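Local coordinates for Card1 endonuclease domain-containing protein (Vibrio cholerae, PDB 1XMX) that is of unknown function but carries a Card1-like endonuclease domain of the PDDEXK clan and may bind nucleic acid, at residues T190-Y193 and L194-C198; F240-E243 and E244-R247; Y282-G286 and E287-R291. One frame throughout, in Å; residues are numbered along the deposited sequence.

Contact 1 (T190-Y193 and L194-C198); sequences TLNY and LATTC
Leu191 and Leu194 meet through their CD1 methyls, 4.4 Å apart, on the buried side of one continuous alpha-helix, whose backbone bonds follow the i to i+4 rule. Of these, Ala195 N to Leu191 O is short and almost straight, at 2.7 Å and 176°. This side is closely packed: Leu191 and Leu194 lean on helix 216-227, and Ala195, small enough for a close approach between helices, lies against Asn250 of helix 243-266. Branched leucines suit it because they fill the space between helices.

Thr196 stands between the two sides. Its OG1 has Asn192 O at 2.8 Å and Asn250 OD1 both within hydrogen-bonding reach, and its one proton can serve only one of them at a time.

The other side is looser. Tyr193 is exposed, its CG swung anti to the backbone N (chi1 164°), which carries the ring forward along the helix to Thr197. A phenol tolerates solvent at its hydroxyl end while its ring still packs on the helix. Thr197 N, at 2.9 Å, and Thr197 OG1, at 3.2 Å, both bond to Tyr193 O, from opposite faces of its carbonyl plane. That same OG1 sits over one face of the Tyr193 ring, 3.7 Å from CZ.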
ATOM      1  N   THR A 190     -29.744  -0.182  -8.849  1.00 23.53           N
ATOM      2  CA  THR A 190     -30.396  -0.050 -10.157  1.00 21.03           C
ATOM      3  C   THR A 190     -29.540   0.763 -11.112  1.00 21.40           C
ATOM      4  O   THR A 190     -29.503   0.471 -12.294  1.00 22.66           O
ATOM      5  CB  THR A 190     -31.744   0.637 -10.046  1.00 22.19           C
ATOM      6  OG1 THR A 190     -32.511  -0.023  -9.016  1.00 25.29           O
ATOM      7  CG2 THR A 190     -32.508   0.555 -11.425  1.00 19.96           C
ATOM      8  N   LEU A 191     -28.897   1.816 -10.593  1.00 20.79           N
ATOM      9  CA  LEU A 191     -27.970   2.650 -11.369  1.00 22.58           C
ATOM     10  C   LEU A 191     -26.762   1.838 -11.852  1.00 24.00           C
ATOM     11  O   LEU A 191     -26.328   1.956 -13.018  1.00 24.36           O
ATOM     12  CB  LEU A 191     -27.458   3.823 -10.516  1.00 21.79           C
ATOM     13  CG  LEU A 191     -26.708   4.866 -11.356  1.00 23.40           C
ATOM     14  CD1 LEU A 191     -27.457   5.307 -12.619  1.00 21.26           C
ATOM     15  CD2 LEU A 191     -26.288   6.075 -10.533  1.00 22.26           C
ATOM     16  N   ASN A 192     -26.230   1.008 -10.951  1.00 22.25           N
ATOM     17  CA  ASN A 192     -25.203   0.043 -11.347  1.00 23.13           C
ATOM     18  C   ASN A 192     -25.632  -0.862 -12.497  1.00 23.64           C
ATOM     19  O   ASN A 192     -24.884  -1.039 -13.442  1.00 24.08           O
ATOM     20  CB  ASN A 192     -24.755  -0.809 -10.180  1.00 23.51           C
ATOM     21  CG  ASN A 192     -23.885  -1.960 -10.626  1.00 26.23           C
ATOM     22  OD1 ASN A 192     -22.690  -1.778 -10.926  1.00 26.74           O
ATOM     23  ND2 ASN A 192     -24.464  -3.150 -10.670  1.00 24.87           N
ATOM     24  N   TYR A 193     -26.819  -1.451 -12.425  1.00 25.39           N
ATOM     25  CA  TYR A 193     -27.339  -2.242 -13.566  1.00 27.23           C
ATOM     26  C   TYR A 193     -27.454  -1.409 -14.889  1.00 25.27           C
ATOM     27  O   TYR A 193     -27.033  -1.870 -15.952  1.00 25.49           O
ATOM     28  CB  TYR A 193     -28.667  -2.930 -13.200  1.00 31.86           C
ATOM     29  CG  TYR A 193     -29.423  -3.417 -14.414  1.00 34.51           C
ATOM     30  CD1 TYR A 193     -29.225  -4.700 -14.933  1.00 34.66           C
ATOM     31  CD2 TYR A 193     -30.312  -2.569 -15.075  1.00 35.23           C
ATOM     32  CE1 TYR A 193     -29.943  -5.121 -16.055  1.00 34.41           C
ATOM     33  CE2 TYR A 193     -30.984  -2.967 -16.207  1.00 35.03           C
ATOM     34  CZ  TYR A 193     -30.803  -4.231 -16.677  1.00 34.14           C
ATOM     35  OH  TYR A 193     -31.518  -4.569 -17.808  1.00 35.20           O
ATOM     36  N   LEU A 194     -27.975  -0.183 -14.807  1.00 22.82           N
ATOM     37  CA  LEU A 194     -28.034   0.731 -15.961  1.00 23.39           C
ATOM     38  C   LEU A 194     -26.639   1.071 -16.505  1.00 23.41           C
ATOM     39  O   LEU A 194     -26.397   0.983 -17.704  1.00 24.57           O
ATOM     40  CB  LEU A 194     -28.784   2.031 -15.617  1.00 21.62           C
ATOM     41  CG  LEU A 194     -30.285   1.925 -15.230  1.00 23.29           C
ATOM     42  CD1 LEU A 194     -30.742   3.234 -14.591  1.00 22.81           C
ATOM     43  CD2 LEU A 194     -31.182   1.642 -16.417  1.00 21.20           C
ATOM     44  N   ALA A 195     -25.722   1.468 -15.633  1.00 23.65           N
ATOM     45  CA  ALA A 195     -24.327   1.700 -16.082  1.00 23.34           C
ATOM     46  C   ALA A 195     -23.718   0.456 -16.747  1.00 23.62           C
ATOM     47  O   ALA A 195     -23.033   0.555 -17.740  1.00 22.88           O
ATOM     48  CB  ALA A 195     -23.453   2.191 -14.917  1.00 18.07           C
ATOM     49  N   THR A 196     -23.992  -0.721 -16.189  1.00 24.45           N
ATOM     50  CA  THR A 196     -23.485  -1.971 -16.731  1.00 23.25           C
ATOM     51  C   THR A 196     -24.049  -2.295 -18.127  1.00 24.30           C
ATOM     52  O   THR A 196     -23.320  -2.798 -18.988  1.00 23.33           O
ATOM     53  CB  THR A 196     -23.766  -3.104 -15.772  1.00 22.00           C
ATOM     54  OG1 THR A 196     -23.033  -2.858 -14.557  1.00 23.76           O
ATOM     55  CG2 THR A 196     -23.353  -4.445 -16.364  1.00 20.21           C
ATOM     56  N   THR A 197     -25.334  -2.010 -18.332  1.00 24.33           N
ATOM     57  CA  THR A 197     -25.957  -2.128 -19.662  1.00 26.01           C
ATOM     58  C   THR A 197     -25.246  -1.253 -20.721  1.00 25.90           C
ATOM     59  O   THR A 197     -24.991  -1.724 -21.855  1.00 23.85           O
ATOM     60  CB  THR A 197     -27.445  -1.783 -19.586  1.00 28.35           C
ATOM     61  OG1 THR A 197     -28.101  -2.791 -18.821  1.00 30.57           O
ATOM     62  CG2 THR A 197     -28.112  -1.789 -20.969  1.00 29.51           C
ATOM     63  N   CYS A 198     -24.926  -0.005 -20.342  1.00 22.80           N
ATOM     64  CA  CYS A 198     -24.175   0.905 -21.198  1.00 24.86           C
ATOM     65  C   CYS A 198     -22.805   0.311 -21.487  1.00 24.14           C
ATOM     66  O   CYS A 198     -22.400   0.291 -22.634  1.00 24.23           O
ATOM     67  CB  CYS A 198     -23.966   2.289 -20.542  1.00 25.24           C
ATOM     68  SG  CYS A 198     -25.462   3.192 -20.206  1.00 27.70           S
TER

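Contact 2 (F240-E243 and E244-R247); sequences FINE and EARR
Asn242 OD1 accepts a hydrogen bond from Ala245 N at 3.0 Å, which makes Asn242 the N-cap of helix 243-266. The amide oxygen is met nearly end-on (C=O...N 167°). To reach it, the Asn242 side chain places CG between its own backbone N and carbonyl carbon (chi1 59°), folding back over the first turn. Asparagine suits the site because its short side chain can supply an acceptor to an amide that has no preceding turn to bond to. The first helical backbone bonds follow: Arg246 N to Asn242 O at 2.9 Å, in the carbonyl plane, and Arg247 N to Glu243 O at 2.7 Å.

Just before the cap, Phe240 turns a ring face to the helix. Arg246 CA sits over it, 3.9 Å from the ring centroid and 16° from the normal, a CH-pi contact. Phe240 CB and Ile241 CG1 close on the methyl of Ala245, where a small residue lets the incoming chain lie near the helix.

Farther out, a water joins two charged side chains by accepting from Arg247 NE at 2.8 Å and donating to Glu243 OE2 at 3.1 Å. The Arg247 guanidinium lays one face over Glu243 O. Around this layer, Cys198 of helix 181-201 touches both Phe240 and Arg246, and backbone bonds to Leu204 and Ile230 anchor the approaching strand end. With Glu243 and Glu244 in the first turn, negative charge lies where the helix dipole is positive, which would be expected to stabilise the helix start.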
ATOM      1  N   PHE A 240     -24.817   9.279 -20.040  1.00 23.34           N
ATOM      2  CA  PHE A 240     -23.581   9.814 -19.436  1.00 25.05           C
ATOM      3  C   PHE A 240     -22.765  10.687 -20.421  1.00 26.62           C
ATOM      4  O   PHE A 240     -22.738  10.422 -21.648  1.00 26.07           O
ATOM      5  CB  PHE A 240     -22.741   8.690 -18.835  1.00 23.37           C
ATOM      6  CG  PHE A 240     -23.519   7.807 -17.882  1.00 23.28           C
ATOM      7  CD1 PHE A 240     -23.682   8.176 -16.538  1.00 23.50           C
ATOM      8  CD2 PHE A 240     -24.065   6.609 -18.324  1.00 22.16           C
ATOM      9  CE1 PHE A 240     -24.384   7.320 -15.628  1.00 23.13           C
ATOM     10  CE2 PHE A 240     -24.781   5.772 -17.465  1.00 21.73           C
ATOM     11  CZ  PHE A 240     -24.952   6.126 -16.112  1.00 21.19           C
ATOM     12  N   ILE A 241     -22.154  11.753 -19.895  1.00 26.84           N
ATOM     13  CA  ILE A 241     -21.337  12.594 -20.729  1.00 28.05           C
ATOM     14  C   ILE A 241     -20.100  11.841 -21.227  1.00 27.71           C
ATOM     15  O   ILE A 241     -19.572  12.150 -22.293  1.00 27.11           O
ATOM     16  CB  ILE A 241     -20.934  13.892 -20.016  1.00 29.45           C
ATOM     17  CG1 ILE A 241     -20.151  13.612 -18.729  1.00 30.27           C
ATOM     18  CG2 ILE A 241     -22.188  14.719 -19.712  1.00 30.93           C
ATOM     19  CD1 ILE A 241     -19.316  14.808 -18.248  1.00 31.82           C
ATOM     20  N   ASN A 242     -19.631  10.866 -20.455  1.00 26.17           N
ATOM     21  CA  ASN A 242     -18.448  10.109 -20.859  1.00 27.49           C
ATOM     22  C   ASN A 242     -18.230   8.805 -20.077  1.00 26.62           C
ATOM     23  O   ASN A 242     -18.986   8.490 -19.172  1.00 25.94           O
ATOM     24  CB  ASN A 242     -17.181  11.006 -20.886  1.00 27.90           C
ATOM     25  CG  ASN A 242     -16.865  11.638 -19.523  1.00 29.55           C
ATOM     26  OD1 ASN A 242     -17.046  11.014 -18.458  1.00 30.57           O
ATOM     27  ND2 ASN A 242     -16.401  12.882 -19.551  1.00 28.02           N
ATOM     28  N   GLU A 243     -17.191   8.057 -20.433  1.00 27.94           N
ATOM     29  CA  GLU A 243     -16.904   6.745 -19.816  1.00 29.66           C
ATOM     30  C   GLU A 243     -16.614   6.853 -18.341  1.00 27.59           C
ATOM     31  O   GLU A 243     -16.999   5.987 -17.562  1.00 25.73           O
ATOM     32  CB  GLU A 243     -15.687   6.089 -20.467  1.00 32.26           C
ATOM     33  CG  GLU A 243     -15.880   5.835 -21.936  1.00 38.64           C
ATOM     34  CD  GLU A 243     -16.459   4.451 -22.186  1.00 41.48           C
ATOM     35  OE1 GLU A 243     -17.716   4.333 -22.164  1.00 42.45           O
ATOM     36  OE2 GLU A 243     -15.645   3.494 -22.386  1.00 41.94           O
ATOM     37  N   GLU A 244     -15.895   7.910 -17.967  1.00 28.12           N
ATOM     38  CA  GLU A 244     -15.564   8.144 -16.556  1.00 27.60           C
ATOM     39  C   GLU A 244     -16.824   8.420 -15.733  1.00 24.55           C
ATOM     40  O   GLU A 244     -16.913   7.961 -14.612  1.00 22.48           O
ATOM     41  CB  GLU A 244     -14.564   9.274 -16.395  1.00 30.43           C
ATOM     42  CG  GLU A 244     -14.381   9.706 -14.941  1.00 35.47           C
ATOM     43  CD  GLU A 244     -13.826  11.136 -14.819  1.00 39.16           C
ATOM     44  OE1 GLU A 244     -14.586  12.086 -15.144  1.00 42.77           O
ATOM     45  OE2 GLU A 244     -12.659  11.327 -14.383  1.00 40.44           O
ATOM     46  N   ALA A 245     -17.817   9.113 -16.309  1.00 23.56           N
ATOM     47  CA  ALA A 245     -19.121   9.283 -15.631  1.00 21.77           C
ATOM     48  C   ALA A 245     -19.886   7.979 -15.601  1.00 21.59           C
ATOM     49  O   ALA A 245     -20.524   7.658 -14.623  1.00 23.27           O
ATOM     50  CB  ALA A 245     -19.954  10.379 -16.298  1.00 20.07           C
ATOM     51  N   ARG A 246     -19.859   7.222 -16.678  1.00 22.85           N
ATOM     52  CA  ARG A 246     -20.470   5.902 -16.629  1.00 23.51           C
ATOM     53  C   ARG A 246     -19.817   4.974 -15.579  1.00 22.94           C
ATOM     54  O   ARG A 246     -20.511   4.329 -14.822  1.00 23.14           O
ATOM     55  CB  ARG A 246     -20.458   5.225 -17.995  1.00 24.45           C
ATOM     56  CG  ARG A 246     -21.088   3.801 -17.936  1.00 26.23           C
ATOM     57  CD  ARG A 246     -20.509   2.735 -18.855  1.00 28.30           C
ATOM     58  NE  ARG A 246     -19.054   2.442 -18.864  1.00 29.84           N
ATOM     59  CZ  ARG A 246     -18.312   1.699 -18.012  1.00 29.71           C
ATOM     60  NH1 ARG A 246     -18.778   1.114 -16.872  1.00 26.18           N
ATOM     61  NH2 ARG A 246     -17.026   1.537 -18.332  1.00 28.91           N
ATOM     62  N   ARG A 247     -18.487   4.913 -15.520  1.00 24.73           N
ATOM     63  CA  ARG A 247     -17.784   4.084 -14.524  1.00 26.13           C
ATOM     64  C   ARG A 247     -18.100   4.513 -13.097  1.00 23.54           C
ATOM     65  O   ARG A 247     -18.152   3.688 -12.182  1.00 22.84           O
ATOM     66  CB  ARG A 247     -16.255   4.197 -14.683  1.00 28.06           C
ATOM     67  CG  ARG A 247     -15.659   3.191 -15.653  1.00 31.03           C
ATOM     68  CD  ARG A 247     -14.122   3.370 -15.789  1.00 30.73           C
ATOM     69  NE  ARG A 247     -13.806   3.993 -17.079  1.00 34.37           N
ATOM     70  CZ  ARG A 247     -13.064   5.090 -17.230  1.00 35.17           C
ATOM     71  NH1 ARG A 247     -12.536   5.676 -16.164  1.00 35.43           N
ATOM     72  NH2 ARG A 247     -12.827   5.590 -18.452  1.00 35.52           N
TER
HETATM   73  O   HOH W   1     -14.072   3.386 -19.750  1.00 52.42           O

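Contact 3 (Y282-G286 and E287-R291); sequences YRQLG and EREVR
Val290 O is gripped twice: by Arg283 N across the strands at 3.1 Å, and by a water that donates to it at 2.7 Å. The water in turn accepts from Arg283 NE, at 2.8 Å, so one arginine holds this carbonyl both directly and through solvent. The bend at chi3 of Arg283 (-66°) helps bring its guanidinium end back toward the neighbouring strand.

The setting is a beta hairpin with a two-residue loop, Gly286 and Glu287, closed by a type II' turn from Leu285 to Arg288. Arg283 with Val290 and Leu285 with Arg288 are the hydrogen-bonded pairs, each bonded in both directions; Arg288 N reaches Leu285 O at 2.8 Å, from above the carbonyl plane. Gly286 has a positive phi (56°), a conformation that glycine adopts readily because it lacks CB. Gln284 NE2 adds a weak bond to Gly286 O, its chain curling back at chi2 toward the turn.

Beyond the backbone ladder, each face has its own packing. Leu285 CD1 lies 4.0 Å from Val290 CG1 on the face shared with Arg283 and Arg288, where the Arg288 guanidinium lays a face over Leu285 O. On the other, Tyr282 CE2 meets Arg291 CG at 3.7 Å, ring against aliphatic stem, while Tyr282 CD2 nears the Glu289 carboxylate. Tyr282 also bonds by its backbone to Arg154. Backbone bonds and the type II' turn, with Gly286 at its first corner, thus set the register, while the Arg283 side chain adds a water-mediated link and packs on leucines of helix 321-333.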
ATOM      1  N   TYR A 282       0.970  -6.876 -11.047  1.00 24.57           N
ATOM      2  CA  TYR A 282       1.349  -8.075 -11.766  1.00 27.50           C
ATOM      3  C   TYR A 282       2.454  -8.847 -11.018  1.00 28.60           C
ATOM      4  O   TYR A 282       3.386  -8.225 -10.487  1.00 26.45           O
ATOM      5  CB  TYR A 282       1.835  -7.688 -13.181  1.00 27.87           C
ATOM      6  CG  TYR A 282       0.792  -6.963 -14.014  1.00 28.62           C
ATOM      7  CD1 TYR A 282       0.689  -5.572 -13.993  1.00 29.12           C
ATOM      8  CD2 TYR A 282      -0.087  -7.675 -14.820  1.00 29.61           C
ATOM      9  CE1 TYR A 282      -0.272  -4.903 -14.763  1.00 29.33           C
ATOM     10  CE2 TYR A 282      -1.075  -7.027 -15.591  1.00 30.39           C
ATOM     11  CZ  TYR A 282      -1.159  -5.634 -15.555  1.00 29.31           C
ATOM     12  OH  TYR A 282      -2.126  -4.990 -16.317  1.00 29.50           O
ATOM     13  N   ARG A 283       2.331 -10.186 -10.965  1.00 30.29           N
ATOM     14  CA  ARG A 283       3.397 -11.055 -10.457  1.00 32.20           C
ATOM     15  C   ARG A 283       3.617 -12.206 -11.432  1.00 32.02           C
ATOM     16  O   ARG A 283       2.660 -12.885 -11.799  1.00 32.00           O
ATOM     17  CB  ARG A 283       3.067 -11.588  -9.060  1.00 33.22           C
ATOM     18  CG  ARG A 283       3.083 -10.507  -7.979  1.00 34.33           C
ATOM     19  CD  ARG A 283       2.547 -10.971  -6.626  1.00 35.33           C
ATOM     20  NE  ARG A 283       1.128 -11.285  -6.677  1.00 36.55           N
ATOM     21  CZ  ARG A 283       0.356 -11.671  -5.656  1.00 37.66           C
ATOM     22  NH1 ARG A 283       0.827 -11.817  -4.429  1.00 38.61           N
ATOM     23  NH2 ARG A 283      -0.929 -11.935  -5.878  1.00 38.19           N
ATOM     24  N   GLN A 284       4.846 -12.394 -11.895  1.00 30.10           N
ATOM     25  CA  GLN A 284       5.163 -13.480 -12.804  1.00 31.66           C
ATOM     26  C   GLN A 284       5.494 -14.738 -12.022  1.00 31.12           C
ATOM     27  O   GLN A 284       6.268 -14.678 -11.054  1.00 29.72           O
ATOM     28  CB  GLN A 284       6.375 -13.150 -13.683  1.00 34.70           C
ATOM     29  CG  GLN A 284       6.077 -12.408 -14.965  1.00 39.01           C
ATOM     30  CD  GLN A 284       5.048 -13.102 -15.866  1.00 41.59           C
ATOM     31  OE1 GLN A 284       3.957 -12.573 -16.058  1.00 43.76           O
ATOM     32  NE2 GLN A 284       5.401 -14.277 -16.448  1.00 41.95           N
ATOM     33  N   LEU A 285       4.940 -15.875 -12.458  1.00 30.57           N
ATOM     34  CA  LEU A 285       5.390 -17.210 -11.994  1.00 31.24           C
ATOM     35  C   LEU A 285       5.711 -18.096 -13.208  1.00 30.61           C
ATOM     36  O   LEU A 285       4.816 -18.689 -13.813  1.00 31.40           O
ATOM     37  CB  LEU A 285       4.360 -17.879 -11.078  1.00 30.77           C
ATOM     38  CG  LEU A 285       3.879 -17.188  -9.776  1.00 32.56           C
ATOM     39  CD1 LEU A 285       3.394 -15.737  -9.970  1.00 32.31           C
ATOM     40  CD2 LEU A 285       2.780 -17.984  -9.127  1.00 32.87           C
ATOM     41  N   GLY A 286       6.986 -18.183 -13.578  1.00 30.40           N
ATOM     42  CA  GLY A 286       7.328 -18.798 -14.866  1.00 30.75           C
ATOM     43  C   GLY A 286       6.589 -18.062 -15.981  1.00 30.37           C
ATOM     44  O   GLY A 286       6.554 -16.840 -16.002  1.00 29.99           O
ATOM     45  N   GLU A 287       5.961 -18.798 -16.883  1.00 30.74           N
ATOM     46  CA  GLU A 287       5.192 -18.175 -17.967  1.00 30.39           C
ATOM     47  C   GLU A 287       3.845 -17.654 -17.497  1.00 29.91           C
ATOM     48  O   GLU A 287       3.067 -17.057 -18.278  1.00 28.36           O
ATOM     49  CB  GLU A 287       4.978 -19.163 -19.107  1.00 30.25           C
ATOM     50  CG  GLU A 287       6.260 -19.691 -19.731  1.00 30.31           C
ATOM     51  CD  GLU A 287       6.005 -20.884 -20.668  1.00 30.36           C
ATOM     52  OE1 GLU A 287       4.833 -21.312 -20.880  1.00 28.23           O
ATOM     53  OE2 GLU A 287       7.008 -21.400 -21.188  1.00 30.29           O
ATOM     54  N   ARG A 288       3.544 -17.887 -16.228  1.00 30.46           N
ATOM     55  CA  ARG A 288       2.191 -17.610 -15.786  1.00 32.81           C
ATOM     56  C   ARG A 288       2.129 -16.300 -15.021  1.00 33.33           C
ATOM     57  O   ARG A 288       3.150 -15.700 -14.669  1.00 32.86           O
ATOM     58  CB  ARG A 288       1.569 -18.801 -15.016  1.00 33.13           C
ATOM     59  CG  ARG A 288       1.120 -19.984 -15.893  1.00 34.02           C
ATOM     60  CD  ARG A 288       1.193 -21.355 -15.165  1.00 34.50           C
ATOM     61  NE  ARG A 288       2.503 -21.537 -14.551  1.00 35.79           N
ATOM     62  CZ  ARG A 288       2.763 -21.515 -13.235  1.00 35.99           C
ATOM     63  NH1 ARG A 288       1.784 -21.375 -12.324  1.00 34.70           N
ATOM     64  NH2 ARG A 288       4.022 -21.652 -12.827  1.00 36.32           N
ATOM     65  N   GLU A 289       0.925 -15.837 -14.778  1.00 33.86           N
ATOM     66  CA  GLU A 289       0.773 -14.556 -14.145  1.00 36.82           C
ATOM     67  C   GLU A 289      -0.411 -14.511 -13.199  1.00 36.65           C
ATOM     68  O   GLU A 289      -1.499 -15.044 -13.528  1.00 36.07           O
ATOM     69  CB  GLU A 289       0.540 -13.515 -15.230  1.00 39.38           C
ATOM     70  CG  GLU A 289       0.722 -12.103 -14.784  1.00 41.76           C
ATOM     71  CD  GLU A 289       1.133 -11.247 -15.940  1.00 43.96           C
ATOM     72  OE1 GLU A 289       0.346 -11.185 -16.924  1.00 46.08           O
ATOM     73  OE2 GLU A 289       2.245 -10.668 -15.890  1.00 45.19           O
ATOM     74  N   VAL A 290      -0.224 -13.849 -12.053  1.00 35.68           N
ATOM     75  CA  VAL A 290      -1.382 -13.383 -11.267  1.00 35.31           C
ATOM     76  C   VAL A 290      -1.541 -11.855 -11.197  1.00 35.11           C
ATOM     77  O   VAL A 290      -0.605 -11.153 -10.862  1.00 32.94           O
ATOM     78  CB  VAL A 290      -1.582 -14.129  -9.897  1.00 35.02           C
ATOM     79  CG1 VAL A 290      -0.600 -15.302  -9.710  1.00 33.93           C
ATOM     80  CG2 VAL A 290      -1.673 -13.170  -8.713  1.00 35.63           C
ATOM     81  N   ARG A 291      -2.722 -11.381 -11.610  1.00 36.11           N
ATOM     82  CA  ARG A 291      -3.073  -9.941 -11.709  1.00 36.59           C
ATOM     83  C   ARG A 291      -4.026  -9.596 -10.555  1.00 34.92           C
ATOM     84  O   ARG A 291      -4.931 -10.368 -10.243  1.00 34.35           O
ATOM     85  CB  ARG A 291      -3.748  -9.634 -13.067  1.00 39.02           C
ATOM     86  CG  ARG A 291      -3.866  -8.133 -13.496  1.00 40.18           C
ATOM     87  CD  ARG A 291      -4.474  -7.224 -12.439  1.00 42.85           C
ATOM     88  NE  ARG A 291      -5.591  -6.377 -12.916  1.00 46.30           N
ATOM     89  CZ  ARG A 291      -6.873  -6.438 -12.488  1.00 46.58           C
ATOM     90  NH1 ARG A 291      -7.233  -7.334 -11.556  1.00 46.40           N
ATOM     91  NH2 ARG A 291      -7.811  -5.601 -12.987  1.00 45.23           N
TER
HETATM   92  O   HOH W   2      -0.614  -9.907  -8.429  1.00 26.15           O

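Contacts 1 and 2 are neighbours, their centres 11 Å apart, because helix 181-201 packs against the start of helix 243-266. Cys198 SG lies 3.8 Å from Phe240 CE2, and Ala195 O lies 3.5 Å from Arg246 CD, so the buried side of contact 1 and the capped turn of contact 2 share one interior. Contact 3 stands apart, its centre about 32 Å from each of the others and its nearest atoms about 11 Å from contact 2; yet both lie in the Card1-like endonuclease region of the chain. A bound formic acid lies about 5 Å from the Thr190 side chain, and one about 5 Å from that of Glu244, probably from crystallisation.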